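Local atomic coordinates of DNA-binding protein (Sulfolobus solfataricus, PDB entry 3IRB), a protein that is of unknown function but, with its zinc-ribbon and OB-fold domains, may bind acyl-CoA. Residues I45-P59 with I108-Y120. Residues are numbered along the deposited sequence; the frame is centred on the assembly and turned at random. Where two conformers were deposited one is given.
Sequences IIGSKCSKCGRIFVP and IRFPNIEGGLLCY. With ZN (zinc ion), chain C; SO4 (sulfate ion), chain F.
Arg-55 and Glu-114 meet where a strand of the zinc ribbon runs parallel to one of the OB-fold domain. In the glutamate conformer described, one of two, the extended arginine brings NE to 3.2 Å from Glu-114 OE2, a salt bridge entering from above the carboxylate plane; the two flat groups stand 84° apart. The same guanidinium, long enough to serve two partners, sends NH1 in its own plane to Cys-53 SG (3.2 Å), which probably tempers the charge on this zinc-bound thiolate. Beside the bridge, Glu-114 runs alongside Phe-57, its CB 3.9 Å from ring atom CD1.

The backbones are tied by Glu-114 N to Ile-56 O (2.8 Å) and Val-58 N to Glu-114 O (2.9 Å). Gly-115, at positive phi, passes close to Val-58 O where a CB would clash.

On the other side from Phe-57, Ile-45, Ile-56, Val-58, Ile-113 and Phe-110 fill the seam. Val-58 CG1 meets Ile-113 CG2 at 3.6 Å, though both residues have a second conformer, and the Phe-110 ring. Ile-56 crosses Ile-113 obliquely, whereas Ile-45 and Leu-117 touch tip to tip through their CD1 atoms (4.1 Å). At the strand's end, Leu-117 CD2 reaches back beside the ring of Pro-59, which follows a cis peptide.

Strand 56-58 thus joins the two domains' strands into one sheet, between hairpin partner 46-49 and strand 114-123; Val-75 of strand 69-76 packs on Ile-56, and Tyr-27 of helix 12-28 on Pro-59.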
ATOM      1  N   ILE A  45      -1.645  -8.607   5.309  1.00 18.38           N
ATOM      2  CA  ILE A  45      -1.707  -8.084   3.950  1.00 15.67           C
ATOM      3  C   ILE A  45      -2.176  -9.253   3.085  1.00 15.76           C
ATOM      4  O   ILE A  45      -1.447 -10.264   2.930  1.00 17.46           O
ATOM      5  CB  ILE A  45      -0.326  -7.618   3.463  1.00 17.16           C
ATOM      6  CG1 ILE A  45       0.221  -6.505   4.383  1.00 20.59           C
ATOM      7  CG2 ILE A  45      -0.406  -7.191   2.033  1.00 16.61           C
ATOM      8  CD1 ILE A  45      -0.683  -5.306   4.498  1.00 18.30           C
ATOM      9  N   ILE A  46      -3.367  -9.102   2.510  1.00 14.95           N
ATOM     10  CA  ILE A  46      -4.013 -10.172   1.737  1.00 15.80           C
ATOM     11  C   ILE A  46      -4.024  -9.838   0.259  1.00 18.26           C
ATOM     12  O   ILE A  46      -4.490  -8.774  -0.175  1.00 18.83           O
ATOM     13  CB  ILE A  46      -5.460 -10.422   2.167  1.00 17.21           C
ATOM     14  CG1 ILE A  46      -5.547 -10.781   3.647  1.00 19.82           C
ATOM     15  CG2 ILE A  46      -6.079 -11.517   1.284  1.00 16.60           C
ATOM     16  CD1 ILE A  46      -4.845 -12.065   4.007  1.00 20.53           C
ATOM     17  N   GLY A  47      -3.470 -10.740  -0.531  1.00 17.42           N
ATOM     18  CA  GLY A  47      -3.463 -10.584  -1.968  1.00 14.94           C
ATOM     19  C   GLY A  47      -4.333 -11.659  -2.565  1.00 17.17           C
ATOM     20  O   GLY A  47      -4.901 -12.487  -1.834  1.00 16.64           O
ATOM     21  N   SER A  48      -4.475 -11.616  -3.885  1.00 16.87           N
ATOM     22  CA  SER A  48      -5.163 -12.692  -4.585  1.00 18.16           C
ATOM     23  C   SER A  48      -4.253 -13.253  -5.662  1.00 17.93           C
ATOM     24  O   SER A  48      -3.358 -12.551  -6.177  1.00 17.78           O
ATOM     25  CB  SER A  48      -6.469 -12.184  -5.158  1.00 18.70           C
ATOM     26  OG  SER A  48      -6.222 -11.237  -6.142  1.00 17.66           O
ATOM     27  N   LYS A  49      -4.499 -14.508  -6.029  1.00 16.97           N
ATOM     28  CA  LYS A  49      -3.616 -15.195  -6.956  1.00 15.36           C
ATOM     29  C   LYS A  49      -4.409 -15.771  -8.092  1.00 16.33           C
ATOM     30  O   LYS A  49      -5.256 -16.640  -7.877  1.00 16.25           O
ATOM     31  CB  LYS A  49      -2.817 -16.288  -6.252  1.00 16.51           C
ATOM     32  CG  LYS A  49      -1.898 -17.068  -7.177  1.00 19.04           C
ATOM     33  CD  LYS A  49      -1.137 -18.199  -6.451  1.00 22.82           C
ATOM     34  CE  LYS A  49      -0.012 -18.734  -7.333  1.00 30.68           C
ATOM     35  NZ  LYS A  49       0.786 -19.784  -6.660  1.00 27.83           N
ATOM     36  N   CYS A  50      -4.134 -15.295  -9.301  1.00 13.62           N
ATOM     37  CA  CYS A  50      -4.774 -15.829 -10.495  1.00 14.88           C
ATOM     38  C   CYS A  50      -4.312 -17.258 -10.735  1.00 15.64           C
ATOM     39  O   CYS A  50      -3.119 -17.557 -10.765  1.00 14.14           O
ATOM     40  CB  CYS A  50      -4.472 -14.976 -11.731  1.00 13.31           C
ATOM     41  SG  CYS A  50      -5.142 -15.583 -13.244  1.00 16.11           S
ATOM     42  N   SER A  51      -5.264 -18.152 -10.899  1.00 13.68           N
ATOM     43  CA  SER A  51      -4.949 -19.555 -11.075  0.50 14.60           C
ATOM     44  C   SER A  51      -4.434 -19.828 -12.475  1.00 13.70           C
ATOM     45  O   SER A  51      -3.815 -20.859 -12.718  1.00 13.10           O
ATOM     46  CB  SER A  51      -6.166 -20.425 -10.783  0.50 15.09           C
ATOM     47  OG  SER A  51      -6.577 -20.258  -9.441  0.50 17.40           O
ATOM     48  N   LYS A  52      -4.727 -18.920 -13.407  1.00 14.78           N
ATOM     49  CA  LYS A  52      -4.346 -19.150 -14.801  1.00 14.49           C
ATOM     50  C   LYS A  52      -2.916 -18.731 -15.094  1.00 18.33           C
ATOM     51  O   LYS A  52      -2.219 -19.437 -15.831  1.00 18.87           O
ATOM     52  CB  LYS A  52      -5.286 -18.435 -15.769  1.00 16.46           C
ATOM     53  CG  LYS A  52      -5.168 -19.048 -17.165  1.00 24.60           C
ATOM     54  CD  LYS A  52      -6.339 -18.791 -18.072  1.00 33.46           C
ATOM     55  CE  LYS A  52      -6.286 -19.747 -19.267  1.00 39.55           C
ATOM     56  NZ  LYS A  52      -6.982 -19.193 -20.473  1.00 35.63           N
ATOM     57  N   CYS A  53      -2.466 -17.620 -14.508  1.00 15.72           N
ATOM     58  CA  CYS A  53      -1.081 -17.158 -14.739  1.00 15.15           C
ATOM     59  C   CYS A  53      -0.228 -17.150 -13.480  1.00 16.46           C
ATOM     60  O   CYS A  53       0.990 -16.900 -13.546  1.00 15.89           O
ATOM     61  CB  CYS A  53      -1.096 -15.756 -15.347  1.00 17.58           C
ATOM     62  SG  CYS A  53      -1.752 -14.463 -14.238  1.00 17.79           S
ATOM     63  N   GLY A  54      -0.845 -17.416 -12.329  1.00 14.70           N
ATOM     64  CA  GLY A  54      -0.104 -17.447 -11.088  1.00 13.13           C
ATOM     65  C   GLY A  54       0.305 -16.083 -10.524  1.00 14.69           C
ATOM     66  O   GLY A  54       0.949 -16.054  -9.509  1.00 16.52           O
ATOM     67  N   ARG A  55      -0.016 -14.973 -11.187  1.00 14.20           N
ATOM     68  CA  ARG A  55       0.286 -13.643 -10.627  1.00 14.68           C
ATOM     69  C   ARG A  55      -0.436 -13.436  -9.297  1.00 16.21           C
ATOM     70  O   ARG A  55      -1.625 -13.781  -9.173  1.00 16.22           O
ATOM     71  CB  ARG A  55      -0.154 -12.563 -11.605  1.00 17.58           C
ATOM     72  CG  ARG A  55       0.707 -12.476 -12.867  1.00 19.80           C
ATOM     73  CD  ARG A  55       0.207 -11.343 -13.746  1.00 27.68           C
ATOM     74  NE  ARG A  55       1.071 -11.114 -14.896  1.00 32.48           N
ATOM     75  CZ  ARG A  55       1.036 -11.811 -16.027  1.00 44.81           C
ATOM     76  NH1 ARG A  55       0.182 -12.822 -16.189  1.00 31.82           N
ATOM     77  NH2 ARG A  55       1.889 -11.502 -17.001  1.00 50.91           N
ATOM     78  N   ILE A  56       0.272 -12.837  -8.329  1.00 16.58           N
ATOM     79  CA  ILE A  56      -0.298 -12.467  -7.057  1.00 15.34           C
ATOM     80  C   ILE A  56      -0.426 -10.946  -7.026  1.00 17.10           C
ATOM     81  O   ILE A  56       0.521 -10.273  -7.351  1.00 17.76           O
ATOM     82  CB  ILE A  56       0.579 -12.960  -5.894  1.00 18.13           C
ATOM     83  CG1 ILE A  56       0.653 -14.495  -5.884  1.00 20.20           C
ATOM     84  CG2 ILE A  56       0.005 -12.500  -4.583  1.00 16.17           C
ATOM     85  CD1 ILE A  56       1.684 -15.065  -4.871  1.00 21.11           C
ATOM     86  N   PHE A  57      -1.623 -10.441  -6.698  1.00 15.02           N
ATOM     87  CA  PHE A  57      -1.916  -9.018  -6.744  1.00 16.82           C
ATOM     88  C   PHE A  57      -2.130  -8.504  -5.343  1.00 17.13           C
ATOM     89  O   PHE A  57      -2.801  -9.145  -4.535  1.00 18.27           O
ATOM     90  CB  PHE A  57      -3.188  -8.709  -7.534  1.00 16.82           C
ATOM     91  CG  PHE A  57      -3.143  -9.171  -8.957  1.00 14.55           C
ATOM     92  CD1 PHE A  57      -2.614  -8.346  -9.945  1.00 22.46           C
ATOM     93  CD2 PHE A  57      -3.579 -10.445  -9.296  1.00 17.96           C
ATOM     94  CE1 PHE A  57      -2.555  -8.741 -11.253  1.00 19.43           C
ATOM     95  CE2 PHE A  57      -3.519 -10.860 -10.617  1.00 17.98           C
ATOM     96  CZ  PHE A  57      -3.008 -10.003 -11.608  1.00 18.10           C
ATOM     97  N   VAL A  58      -1.601  -7.316  -5.073  1.00 14.84           N
ATOM     98  CA  VAL A  58      -1.894  -6.614  -3.829  0.50 14.79           C
ATOM     99  C   VAL A  58      -2.261  -5.165  -4.201  1.00 16.03           C
ATOM    100  O   VAL A  58      -1.614  -4.579  -5.060  1.00 17.88           O
ATOM    101  CB  VAL A  58      -0.701  -6.680  -2.847  0.50 15.16           C
ATOM    102  CG1 VAL A  58       0.508  -5.843  -3.342  0.50 13.88           C
ATOM    103  CG2 VAL A  58      -1.152  -6.291  -1.426  0.50 16.78           C
ATOM    104  N   PRO A  59      -3.351  -4.616  -3.617  1.00 17.46           N
ATOM    105  CA  PRO A  59      -4.371  -5.284  -2.801  1.00 18.54           C
ATOM    106  C   PRO A  59      -5.069  -6.379  -3.614  1.00 18.69           C
ATOM    107  O   PRO A  59      -4.977  -6.396  -4.852  1.00 17.39           O
ATOM    108  CB  PRO A  59      -5.364  -4.167  -2.451  1.00 19.68           C
ATOM    109  CG  PRO A  59      -4.528  -2.889  -2.576  1.00 23.05           C
ATOM    110  CD  PRO A  59      -3.571  -3.163  -3.700  1.00 20.26           C
ATOM    111  N   ILE A 108       5.145   0.972  -1.651  1.00 12.93           N
ATOM    112  CA  ILE A 108       5.743  -0.131  -0.942  1.00 14.16           C
ATOM    113  C   ILE A 108       5.355  -1.388  -1.723  1.00 15.52           C
ATOM    114  O   ILE A 108       4.184  -1.565  -2.073  1.00 17.25           O
ATOM    115  CB  ILE A 108       5.208  -0.253   0.480  1.00 14.51           C
ATOM    116  CG1 ILE A 108       5.547   0.996   1.300  1.00 18.60           C
ATOM    117  CG2 ILE A 108       5.692  -1.545   1.136  1.00 15.62           C
ATOM    118  CD1 ILE A 108       7.008   1.306   1.424  1.00 17.83           C
ATOM    119  N   ARG A 109       6.337  -2.223  -2.011  1.00 15.06           N
ATOM    120  CA  ARG A 109       6.089  -3.457  -2.769  1.00 17.22           C
ATOM    121  C   ARG A 109       6.614  -4.673  -2.046  1.00 17.33           C
ATOM    122  O   ARG A 109       7.292  -4.574  -1.034  1.00 16.95           O
ATOM    123  CB  ARG A 109       6.730  -3.382  -4.146  1.00 16.36           C
ATOM    124  CG  ARG A 109       6.108  -2.293  -5.056  1.00 21.09           C
ATOM    125  CD  ARG A 109       6.567  -2.428  -6.481  1.00 23.94           C
ATOM    126  NE  ARG A 109       5.902  -3.560  -7.111  1.00 36.20           N
ATOM    127  CZ  ARG A 109       6.200  -4.061  -8.300  1.00 44.54           C
ATOM    128  NH1 ARG A 109       7.178  -3.537  -9.038  1.00 46.48           N
ATOM    129  NH2 ARG A 109       5.517  -5.106  -8.752  1.00 44.58           N
ATOM    130  N   PHE A 110       6.315  -5.833  -2.617  1.00 15.89           N
ATOM    131  CA  PHE A 110       6.762  -7.109  -2.076  1.00 17.48           C
ATOM    132  C   PHE A 110       7.327  -7.893  -3.250  1.00 20.17           C
ATOM    133  O   PHE A 110       6.729  -7.878  -4.326  1.00 16.07           O
ATOM    134  CB  PHE A 110       5.582  -7.874  -1.463  1.00 19.72           C
ATOM    135  CG  PHE A 110       4.847  -7.098  -0.417  1.00 14.40           C
ATOM    136  CD1 PHE A 110       3.849  -6.237  -0.764  1.00 16.81           C
ATOM    137  CD2 PHE A 110       5.183  -7.223   0.923  1.00 23.59           C
ATOM    138  CE1 PHE A 110       3.192  -5.489   0.192  1.00 22.95           C
ATOM    139  CE2 PHE A 110       4.523  -6.489   1.889  1.00 18.37           C
ATOM    140  CZ  PHE A 110       3.533  -5.610   1.516  1.00 22.97           C
ATOM    141  N   PRO A 111       8.450  -8.591  -3.048  1.00 19.95           N
ATOM    142  CA  PRO A 111       9.079  -9.347  -4.141  1.00 21.21           C
ATOM    143  C   PRO A 111       8.095 -10.317  -4.825  1.00 19.97           C
ATOM    144  O   PRO A 111       7.382 -11.045  -4.146  1.00 19.39           O
ATOM    145  CB  PRO A 111      10.192 -10.140  -3.456  1.00 23.81           C
ATOM    146  CG  PRO A 111      10.255  -9.675  -2.056  1.00 25.36           C
ATOM    147  CD  PRO A 111       9.131  -8.767  -1.758  1.00 25.56           C
ATOM    148  N   ASN A 112       8.040 -10.256  -6.149  1.00 19.17           N
ATOM    149  CA  ASN A 112       7.292 -11.197  -6.999  1.00 20.45           C
ATOM    150  C   ASN A 112       5.782 -11.045  -6.891  1.00 20.10           C
ATOM    151  O   ASN A 112       5.029 -11.934  -7.323  1.00 18.26           O
ATOM    152  CB  ASN A 112       7.722 -12.649  -6.722  1.00 21.56           C
ATOM    153  CG  ASN A 112       9.219 -12.829  -6.838  1.00 22.72           C
ATOM    154  OD1 ASN A 112       9.855 -12.258  -7.731  1.00 23.09           O
ATOM    155  ND2 ASN A 112       9.795 -13.595  -5.924  1.00 25.48           N
ATOM    156  N   ILE A 113       5.351  -9.905  -6.330  1.00 19.47           N
ATOM    157  CA  ILE A 113       3.935  -9.603  -6.206  0.50 18.47           C
ATOM    158  C   ILE A 113       3.621  -8.364  -7.026  1.00 17.74           C
ATOM    159  O   ILE A 113       4.340  -7.354  -6.943  1.00 18.29           O
ATOM    160  CB  ILE A 113       3.556  -9.424  -4.732  0.50 18.12           C
ATOM    161  CG1 ILE A 113       3.592 -10.796  -4.059  0.50 20.72           C
ATOM    162  CG2 ILE A 113       2.157  -8.798  -4.589  0.50 16.01           C
ATOM    163  CD1 ILE A 113       3.971 -10.753  -2.612  0.50 24.81           C
ATOM    164  N   GLU A 114       2.554  -8.443  -7.826  1.00 15.91           N
ATOM    165  CA  GLU A 114       2.110  -7.306  -8.628  0.50 18.95           C
ATOM    166  C   GLU A 114       1.355  -6.268  -7.786  1.00 19.27           C
ATOM    167  O   GLU A 114       0.657  -6.606  -6.832  1.00 20.42           O
ATOM    168  CB  GLU A 114       1.252  -7.756  -9.820  0.50 18.65           C
ATOM    169  CG  GLU A 114       2.017  -8.666 -10.792  0.50 23.40           C
ATOM    170  CD  GLU A 114       1.856  -8.293 -12.272  0.50 28.72           C
ATOM    171  OE1 GLU A 114       1.076  -7.372 -12.617  0.50 34.65           O
ATOM    172  OE2 GLU A 114       2.529  -8.940 -13.103  0.50 33.09           O
ATOM    173  N   GLY A 115       1.511  -5.007  -8.160  1.00 19.26           N
ATOM    174  CA  GLY A 115       0.899  -3.884  -7.451  1.00 20.10           C
ATOM    175  C   GLY A 115       1.770  -3.523  -6.270  1.00 20.60           C
ATOM    176  O   GLY A 115       2.959  -3.780  -6.244  1.00 24.07           O
ATOM    177  N   GLY A 116       1.148  -2.966  -5.260  1.00 23.09           N
ATOM    178  CA  GLY A 116       1.867  -2.396  -4.145  1.00 22.51           C
ATOM    179  C   GLY A 116       0.910  -1.568  -3.336  1.00 22.42           C
ATOM    180  O   GLY A 116      -0.273  -1.537  -3.634  1.00 21.90           O
ATOM    181  N   LEU A 117       1.435  -0.898  -2.319  1.00 19.27           N
ATOM    182  CA  LEU A 117       0.633  -0.144  -1.410  1.00 18.94           C
ATOM    183  C   LEU A 117       1.206   1.263  -1.339  1.00 20.90           C
ATOM    184  O   LEU A 117       2.401   1.421  -1.056  1.00 19.08           O
ATOM    185  CB  LEU A 117       0.677  -0.816  -0.038  1.00 20.30           C
ATOM    186  CG  LEU A 117       0.006  -2.180  -0.007  1.00 21.86           C
ATOM    187  CD1 LEU A 117       0.215  -2.806   1.363  1.00 25.07           C
ATOM    188  CD2 LEU A 117      -1.444  -2.083  -0.360  1.00 24.40           C
ATOM    189  N   LEU A 118       0.364   2.261  -1.607  1.00 18.56           N
ATOM    190  CA  LEU A 118       0.728   3.670  -1.408  1.00 21.87           C
ATOM    191  C   LEU A 118       0.594   3.980   0.074  1.00 21.24           C
ATOM    192  O   LEU A 118      -0.507   3.908   0.616  1.00 22.69           O
ATOM    193  CB  LEU A 118      -0.172   4.563  -2.259  1.00 23.92           C
ATOM    194  CG  LEU A 118       0.203   6.022  -2.458  1.00 25.76           C
ATOM    195  CD1 LEU A 118       1.595   6.165  -3.093  1.00 26.98           C
ATOM    196  CD2 LEU A 118      -0.883   6.684  -3.313  1.00 30.66           C
ATOM    197  N   CYS A 119       1.717   4.309   0.707  1.00 16.45           N
ATOM    198  CA  CYS A 119       1.826   4.409   2.142  1.00 17.07           C
ATOM    199  C   CYS A 119       2.520   5.677   2.554  1.00 19.25           C
ATOM    200  O   CYS A 119       3.268   6.285   1.784  1.00 18.99           O
ATOM    201  CB  CYS A 119       2.680   3.239   2.690  1.00 20.73           C
ATOM    202  SG  CYS A 119       2.076   1.589   2.384  1.00 26.63           S
ATOM    203  N   TYR A 120       2.287   6.060   3.807  1.00 17.96           N
ATOM    204  CA  TYR A 120       3.160   6.974   4.510  1.00 19.45           C
ATOM    205  C   TYR A 120       4.362   6.227   5.062  1.00 20.02           C
ATOM    206  O   TYR A 120       4.216   5.130   5.615  1.00 21.32           O
ATOM    207  CB  TYR A 120       2.429   7.558   5.709  1.00 20.47           C
ATOM    208  CG  TYR A 120       1.275   8.438   5.363  1.00 20.50           C
ATOM    209  CD1 TYR A 120       1.471   9.632   4.664  1.00 22.91           C
ATOM    210  CD2 TYR A 120      -0.001   8.104   5.771  1.00 23.86           C
ATOM    211  CE1 TYR A 120       0.393  10.467   4.380  1.00 25.31           C
ATOM    212  CE2 TYR A 120      -1.065   8.917   5.505  1.00 26.24           C
ATOM    213  CZ  TYR A 120      -0.874  10.089   4.812  1.00 25.99           C
ATOM    214  OH  TYR A 120      -1.969  10.875   4.591  1.00 27.95           O
TER
HETATM  215 ZN    ZN C 201      -3.967 -14.268 -14.797  1.00 13.04          ZN
HETATM  216  S   SO4 F 208       6.861  -0.246 -10.362  0.60 51.89           S
HETATM  217  O1  SO4 F 208       7.894  -0.912  -9.562  0.60 40.42           O
HETATM  218  O2  SO4 F 208       6.695   1.136  -9.910  0.60 36.25           O
HETATM  219  O3  SO4 F 208       5.595  -0.975 -10.178  0.60 44.32           O
HETATM  220  O4  SO4 F 208       7.315  -0.274 -11.760  0.60 32.00           O
HETATM  221  O   HOH W   1       2.963 -12.131  -9.057  1.00 23.40           O